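PDB 5E09: cellulase from Bacillus sp. BG-CS10, which probably cleaves internal beta-1,4-glucosidic bonds of cellulose, as a halophilic family 5 glycoside hydrolase that carries a family 46 carbohydrate-binding module. Local coordinates for residues 28-31 and 36-39; 32-35 and 40-43; 407-412 and 452-457. One frame throughout, in Å; residues are numbered along the deposited sequence.

Overall arrangement
Interactions 1 and 2 sit in one loop, between strand 20-23, the first strand of the eight-stranded parallel barrel, and helix 44-52. Their segments interleave along the chain in the order 28-31, 32-35, 36-39, 40-43, so the two contacts fold a single excursion back on itself; their centres are about 7 Å apart and they touch through Ala29 CB and Glu34 O. Interaction 3 comes much later in the chain, its centre about 38 Å from that of interaction 1 and 41 Å from that of interaction 2. It joins the X2-type module to the C-terminal carbohydrate-binding module. Two contacts thus lie in a loop at the rim of the catalytic barrel, while the third is a meeting of accessory modules.

Interaction 1: 28-31 and 36-39; sequences DAVG and AWGN
Ala29 lies over one face of the Trp37 indole, and Val30 carries the same layer on toward the ring's far end. The CA of Ala29 makes a CH-pi contact with the six-membered ring, 3.9 Å from its centroid and only 16° off the normal, while its CB rests 3.7 Å from Trp37 CG. The backbone N of Val30 stands above the same face, 3.5 Å from Trp37 CE2. The valine side chain does not lie flat on the indole: it runs alongside it, pointing the same way, and its CG2 branch reaches Trp37 CZ2 at 3.7 Å. With Trp37 CG anti to the carbonyl carbon (chi1 -80°), the indole turns one face to the 28-31 backbone. Next door, the Ala36 methyl points toward segment 28-31 and comes within 3.7 Å of Gly31 CA; a side chain on that glycine would run into it. No hydrogen bond joins the two segments, so they are held by apolar and CH-pi packing at a surface contact. Asp28 folds back on the start of the loop, OD2 accepting from Asn25 N and OD1 from Thr26 N, and Asn39 ND2 donates to Asn25 O and Asn312 O. Both segments belong to the loop from barrel strand 20-23 to helix 44-52, at the strands' C-terminal end, where family 5 enzymes of this (beta/alpha)8 fold carry their active sites.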
loop_
_atom_site.group_PDB
_atom_site.type_symbol
_atom_site.label_atom_id
_atom_site.label_comp_id
_atom_site.label_asym_id
_atom_site.label_seq_id
_atom_site.Cartn_x
_atom_site.Cartn_y
_atom_site.Cartn_z
ATOM N N ASP A 28 -6.274 8.644 -13.806
ATOM C CA ASP A 28 -7.150 7.508 -13.590
ATOM C C ASP A 28 -8.422 7.898 -12.835
ATOM O O ASP A 28 -9.346 7.098 -12.732
ATOM C CB ASP A 28 -6.408 6.401 -12.833
ATOM C CG ASP A 28 -5.619 6.925 -11.644
ATOM O OD1 ASP A 28 -4.832 7.883 -11.813
ATOM O OD2 ASP A 28 -5.786 6.371 -10.538
ATOM N N ALA A 29 -8.476 9.121 -12.317
ATOM C CA ALA A 29 -9.652 9.575 -11.566
ATOM C C ALA A 29 -10.924 9.470 -12.395
ATOM O O ALA A 29 -10.942 9.827 -13.574
ATOM C CB ALA A 29 -9.464 11.016 -11.081
ATOM N N VAL A 30 -11.986 8.973 -11.773
ATOM C CA VAL A 30 -13.259 8.830 -12.459
ATOM C C VAL A 30 -14.081 10.097 -12.304
ATOM O O VAL A 30 -14.786 10.278 -11.310
ATOM C CB VAL A 30 -14.061 7.633 -11.927
ATOM C CG1 VAL A 30 -15.356 7.475 -12.714
ATOM C CG2 VAL A 30 -13.217 6.357 -11.997
ATOM N N GLY A 31 -13.986 10.976 -13.293
ATOM C CA GLY A 31 -14.678 12.250 -13.249
ATOM C C GLY A 31 -14.363 13.083 -14.472
ATOM O O GLY A 31 -13.933 12.547 -15.493
ATOM N N ALA A 36 -10.353 15.340 -10.522
ATOM C CA ALA A 36 -11.645 14.980 -9.934
ATOM C C ALA A 36 -11.545 14.291 -8.564
ATOM O O ALA A 36 -12.522 14.259 -7.813
ATOM C CB ALA A 36 -12.422 14.095 -10.900
ATOM N N TRP A 37 -10.380 13.740 -8.237
ATOM C CA TRP A 37 -10.231 13.026 -6.971
ATOM C C TRP A 37 -9.317 13.752 -5.983
ATOM O O TRP A 37 -8.870 13.163 -4.997
ATOM C CB TRP A 37 -9.727 11.598 -7.220
ATOM C CG TRP A 37 -10.836 10.667 -7.641
ATOM C CD1 TRP A 37 -12.150 10.997 -7.831
ATOM C CD2 TRP A 37 -10.733 9.261 -7.912
ATOM N NE1 TRP A 37 -12.864 9.889 -8.211
ATOM C CE2 TRP A 37 -12.021 8.813 -8.267
ATOM C CE3 TRP A 37 -9.678 8.344 -7.893
ATOM C CZ2 TRP A 37 -12.282 7.484 -8.595
ATOM C CZ3 TRP A 37 -9.940 7.029 -8.220
ATOM C CH2 TRP A 37 -11.231 6.611 -8.567
ATOM N N GLY A 38 -9.052 15.030 -6.240
ATOM C CA GLY A 38 -8.392 15.877 -5.263
ATOM C C GLY A 38 -6.914 16.126 -5.492
ATOM O O GLY A 38 -6.297 16.916 -4.778
ATOM N N ASN A 39 -6.330 15.448 -6.473
ATOM C CA ASN A 39 -4.954 15.738 -6.847
ATOM C C ASN A 39 -4.888 16.914 -7.819
ATOM O O ASN A 39 -5.760 17.072 -8.670
ATOM C CB ASN A 39 -4.291 14.498 -7.452
ATOM C CG ASN A 39 -3.860 13.498 -6.394
ATOM O OD1 ASN A 39 -3.219 13.862 -5.403
ATOM N ND2 ASN A 39 -4.223 12.230 -6.588
#

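Interaction 2: 32-35 and 40-43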
loop_
_atom_site.group_PDB
_atom_site.type_symbol
_atom_site.label_atom_id
_atom_site.label_comp_id
_atom_site.label_asym_id
_atom_site.label_seq_id
_atom_site.Cartn_x
_atom_site.Cartn_y
_atom_site.Cartn_z
ATOM N N ASP A 32 -14.552 14.395 -14.361
ATOM C CA ASP A 32 -14.448 15.283 -15.517
ATOM C C ASP A 32 -13.022 15.443 -16.012
ATOM O O ASP A 32 -12.801 15.651 -17.204
ATOM C CB ASP A 32 -15.037 16.656 -15.193
ATOM C CG ASP A 32 -16.545 16.622 -15.067
ATOM O OD1 ASP A 32 -17.160 15.631 -15.519
ATOM O OD2 ASP A 32 -17.119 17.590 -14.521
ATOM N N ASP A 33 -12.058 15.353 -15.105
ATOM C CA ASP A 33 -10.655 15.333 -15.508
ATOM C C ASP A 33 -9.775 14.781 -14.388
ATOM O O ASP A 33 -10.279 14.232 -13.407
ATOM C CB ASP A 33 -10.184 16.731 -15.931
ATOM C CG ASP A 33 -10.095 17.699 -14.772
ATOM O OD1 ASP A 33 -10.854 17.549 -13.791
ATOM O OD2 ASP A 33 -9.256 18.621 -14.849
ATOM N N GLU A 34 -8.464 14.934 -14.543
ATOM C CA GLU A 34 -7.509 14.325 -13.629
ATOM C C GLU A 34 -7.558 14.903 -12.215
ATOM O O GLU A 34 -6.974 14.328 -11.296
ATOM C CB GLU A 34 -6.086 14.457 -14.181
ATOM C CG GLU A 34 -5.593 15.887 -14.345
ATOM C CD GLU A 34 -5.851 16.448 -15.734
ATOM O OE1 GLU A 34 -6.937 16.194 -16.296
ATOM O OE2 GLU A 34 -4.960 17.150 -16.262
ATOM N N THR A 35 -8.246 16.028 -12.036
ATOM C CA THR A 35 -8.324 16.664 -10.723
ATOM C C THR A 35 -9.528 16.188 -9.920
ATOM O O THR A 35 -9.700 16.582 -8.767
ATOM C CB THR A 35 -8.403 18.208 -10.828
ATOM O OG1 THR A 35 -9.677 18.588 -11.367
ATOM C CG2 THR A 35 -7.290 18.752 -11.710
ATOM N N PRO A 40 -3.859 17.761 -7.682
ATOM C CA PRO A 40 -3.674 18.877 -8.616
ATOM C C PRO A 40 -3.265 18.381 -9.997
ATOM O O PRO A 40 -2.866 17.221 -10.120
ATOM C CB PRO A 40 -2.547 19.688 -7.975
ATOM C CG PRO A 40 -1.774 18.673 -7.177
ATOM C CD PRO A 40 -2.807 17.714 -6.651
ATOM N N ARG A 41 -3.355 19.236 -11.014
ATOM C CA ARG A 41 -2.862 18.864 -12.331
ATOM C C ARG A 41 -1.362 18.622 -12.250
ATOM O O ARG A 41 -0.676 19.196 -11.404
ATOM C CB ARG A 41 -3.199 19.930 -13.376
ATOM C CG ARG A 41 -4.658 19.869 -13.808
ATOM C CD ARG A 41 -4.976 20.700 -15.045
ATOM N NE ARG A 41 -6.388 20.567 -15.400
ATOM C CZ ARG A 41 -6.935 21.035 -16.517
ATOM N NH1 ARG A 41 -6.188 21.675 -17.408
ATOM N NH2 ARG A 41 -8.230 20.862 -16.747
ATOM N N VAL A 42 -0.862 17.749 -13.115
ATOM C CA VAL A 42 0.532 17.339 -13.046
ATOM C C VAL A 42 1.450 18.500 -13.406
ATOM O O VAL A 42 1.203 19.221 -14.374
ATOM C CB VAL A 42 0.809 16.145 -13.980
ATOM C CG1 VAL A 42 2.257 15.686 -13.859
ATOM C CG2 VAL A 42 -0.150 15.003 -13.670
ATOM N N THR A 43 2.497 18.689 -12.611
ATOM C CA THR A 43 3.485 19.719 -12.893
ATOM C C THR A 43 4.793 19.083 -13.340
ATOM O O THR A 43 5.058 17.917 -13.042
ATOM C CB THR A 43 3.740 20.620 -11.662
ATOM O OG1 THR A 43 4.400 19.867 -10.634
ATOM C CG2 THR A 43 2.426 21.187 -11.130
HETATM O O HOH W 1 -2.296 17.378 -15.259
#
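Asp33 and Arg41 form the one direct hydrogen bond across this contact: Arg41 NH2 donates to Asp33 OD2 at 3.1 Å, with an N-H...O angle of 152°. The bond is not a flat, two-pronged pairing. It meets OD2 on its anti side, and the carboxylate and guanidinium planes are 64° apart. The other oxygen is used within its own segment, since Thr35 OG1 donates to Asp33 OD1 at 2.9 Å and Thr35 N adds a weak bond to the same atom. A leucine in place of Asp33 would probably leave the Arg41 guanidinium without its hydrogen-bonded carboxylate and the Thr35 hydroxyl without its acceptor. Glu34 bears on the arginine differently: its OE2 is 3.8 Å from Arg41 NE, well out of the guanidinium plane, a long salt bridge of charge alone. The stronger partner of that oxygen is Arg83, whose NE forms a salt bridge with it. OE2 also accepts from a water, 2.9 Å from the water oxygen, and this water in turn accepts from Val42 N, linking the carboxylate to the backbone of 40-43. Arg41 runs extended from CG to NE, which carries its guanidinium out to Asp33. Its aliphatic part is used too: Thr35 CG2 packs 3.5 Å from Arg41 CG. Asp33 and Arg41 both lean on Arg83 of helix 78-93, and Val42 touches Val87 of that helix. Beyond them Thr43 is the N-cap of helix 44-52, its OG1 taking the N-H of Leu46.

Interaction 3: 407-412 and 452-457; sequences GELGTN and HFNGDS
Leu409 and Asn454 both hold CG anti to the carbonyl carbon (chi1 -50° and -66°), and this sets their side chains alongside each other, pointing the same way. Asn454 stands in a type I' beta turn, Phe453 to Asp456, in the connection between strands 447-452 and 458-465 of the C-terminal carbohydrate-binding module. The turn is closed by Asp456 N donating to Phe453 O, and both of its central residues, Asn454 and Gly455, have positive phi. It presses against the start of strand 410-419 of the X2-type module, a member of the E-set clan, so this contact is an interface between modules. Touching is by carbon: the CD1 branch of Leu409 comes 3.8 Å from Asn454 CB and lies as near to Asn454 OD1, while Leu409 CB covers the backbone carbonyl carbon of Asn454. At the amide end of the asparagine, ND2 donates to Glu434 O, just before strand 436-443. No hydrogen bond spans the two segments themselves, although Gly455 O has a weak one from Gln430 NE2 of strand 425-432. Within the X2 sheet, Gly410 pairs through its backbone with Asn431 of that strand. The loop there is braced by Asn412 ND2, which donates to Glu408 O at 3.1 Å from above the carbonyl plane. Where the two segments run closest two glycines meet, Gly410 N lying 3.6 Å from Gly455 CA, and a beta carbon on Gly455 would clash with that same nitrogen, Gly410 N.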
loop_
_atom_site.group_PDB
_atom_site.type_symbol
_atom_site.label_atom_id
_atom_site.label_comp_id
_atom_site.label_asym_id
_atom_site.label_seq_id
_atom_site.Cartn_x
_atom_site.Cartn_y
_atom_site.Cartn_z
ATOM N N GLY A 407 5.566 13.439 34.374
ATOM C CA GLY A 407 4.273 14.075 34.199
ATOM C C GLY A 407 3.938 14.483 32.775
ATOM O O GLY A 407 2.790 14.798 32.488
ATOM N N GLU A 408 4.916 14.499 31.875
ATOM C CA GLU A 408 4.582 14.793 30.486
ATOM C C GLU A 408 4.440 13.515 29.679
ATOM O O GLU A 408 5.428 12.870 29.320
ATOM C CB GLU A 408 5.605 15.703 29.816
ATOM C CG GLU A 408 5.104 16.145 28.442
ATOM C CD GLU A 408 5.901 17.273 27.832
ATOM O OE1 GLU A 408 7.029 17.028 27.356
ATOM O OE2 GLU A 408 5.389 18.408 27.828
ATOM N N LEU A 409 3.190 13.169 29.388
ATOM C CA LEU A 409 2.881 11.945 28.673
ATOM C C LEU A 409 3.019 12.148 27.170
ATOM O O LEU A 409 2.801 13.240 26.654
ATOM C CB LEU A 409 1.477 11.471 29.044
ATOM C CG LEU A 409 1.274 11.432 30.564
ATOM C CD1 LEU A 409 -0.156 11.068 30.934
ATOM C CD2 LEU A 409 2.270 10.473 31.224
ATOM N N GLY A 410 3.399 11.087 26.474
ATOM C CA GLY A 410 3.636 11.160 25.051
ATOM C C GLY A 410 5.080 10.819 24.752
ATOM O O GLY A 410 5.786 10.281 25.606
ATOM N N THR A 411 5.521 11.231 23.575
ATOM C CA THR A 411 6.874 11.024 23.136
ATOM C C THR A 411 7.741 12.064 23.772
ATOM O O THR A 411 7.546 13.218 23.555
ATOM C CB THR A 411 6.981 11.233 21.630
ATOM O OG1 THR A 411 6.020 10.433 20.976
ATOM C CG2 THR A 411 8.308 10.824 21.146
ATOM N N ASN A 412 8.696 11.640 24.565
ATOM C CA ASN A 412 9.581 12.549 25.235
ATOM C C ASN A 412 10.903 12.655 24.536
ATOM O O ASN A 412 11.624 13.565 24.747
ATOM C CB ASN A 412 9.841 12.078 26.661
ATOM C CG ASN A 412 8.691 12.323 27.594
ATOM O OD1 ASN A 412 8.824 12.161 28.769
ATOM N ND2 ASN A 412 7.577 12.709 27.078
ATOM N N HIS A 452 -8.870 9.577 27.427
ATOM C CA HIS A 452 -7.597 10.061 27.926
ATOM C C HIS A 452 -6.539 9.053 27.512
ATOM O O HIS A 452 -6.336 8.040 28.184
ATOM C CB HIS A 452 -7.627 10.242 29.444
ATOM C CG HIS A 452 -8.646 11.231 29.915
ATOM N ND1 HIS A 452 -8.482 12.594 29.771
ATOM C CD2 HIS A 452 -9.839 11.059 30.531
ATOM C CE1 HIS A 452 -9.533 13.216 30.276
ATOM N NE2 HIS A 452 -10.371 12.308 30.743
ATOM N N PHE A 453 -5.888 9.322 26.385
ATOM C CA PHE A 453 -4.948 8.377 25.799
ATOM C C PHE A 453 -3.675 8.254 26.633
ATOM O O PHE A 453 -3.029 7.197 26.644
ATOM C CB PHE A 453 -4.606 8.785 24.361
ATOM C CG PHE A 453 -5.760 8.640 23.399
ATOM C CD1 PHE A 453 -6.178 7.385 22.982
ATOM C CD2 PHE A 453 -6.423 9.754 22.914
ATOM C CE1 PHE A 453 -7.235 7.244 22.104
ATOM C CE2 PHE A 453 -7.484 9.623 22.032
ATOM C CZ PHE A 453 -7.891 8.367 21.628
ATOM N N ASN A 454 -3.324 9.335 27.324
ATOM C CA ASN A 454 -2.189 9.334 28.242
ATOM C C ASN A 454 -0.893 8.809 27.622
ATOM O O ASN A 454 -0.207 7.979 28.215
ATOM C CB ASN A 454 -2.538 8.511 29.485
ATOM C CG ASN A 454 -3.641 9.145 30.302
ATOM O OD1 ASN A 454 -3.835 10.359 30.248
ATOM N ND2 ASN A 454 -4.368 8.333 31.068
ATOM N N GLY A 455 -0.570 9.282 26.423
ATOM C CA GLY A 455 0.661 8.893 25.755
ATOM C C GLY A 455 0.624 7.523 25.099
ATOM O O GLY A 455 1.616 7.073 24.534
ATOM N N ASP A 456 -0.521 6.856 25.162
ATOM C CA ASP A 456 -0.641 5.520 24.587
ATOM C C ASP A 456 -1.356 5.585 23.232
ATOM O O ASP A 456 -1.905 6.624 22.871
ATOM C CB ASP A 456 -1.386 4.599 25.553
ATOM C CG ASP A 456 -0.916 3.166 25.470
ATOM O OD1 ASP A 456 -0.318 2.791 24.437
ATOM O OD2 ASP A 456 -1.158 2.413 26.438
ATOM N N SER A 457 -1.341 4.491 22.476
ATOM C CA SER A 457 -1.995 4.481 21.170
ATOM C C SER A 457 -2.786 3.195 20.937
ATOM O O SER A 457 -2.339 2.102 21.297
ATOM C CB SER A 457 -0.968 4.688 20.044
ATOM O OG SER A 457 0.052 3.704 20.062
#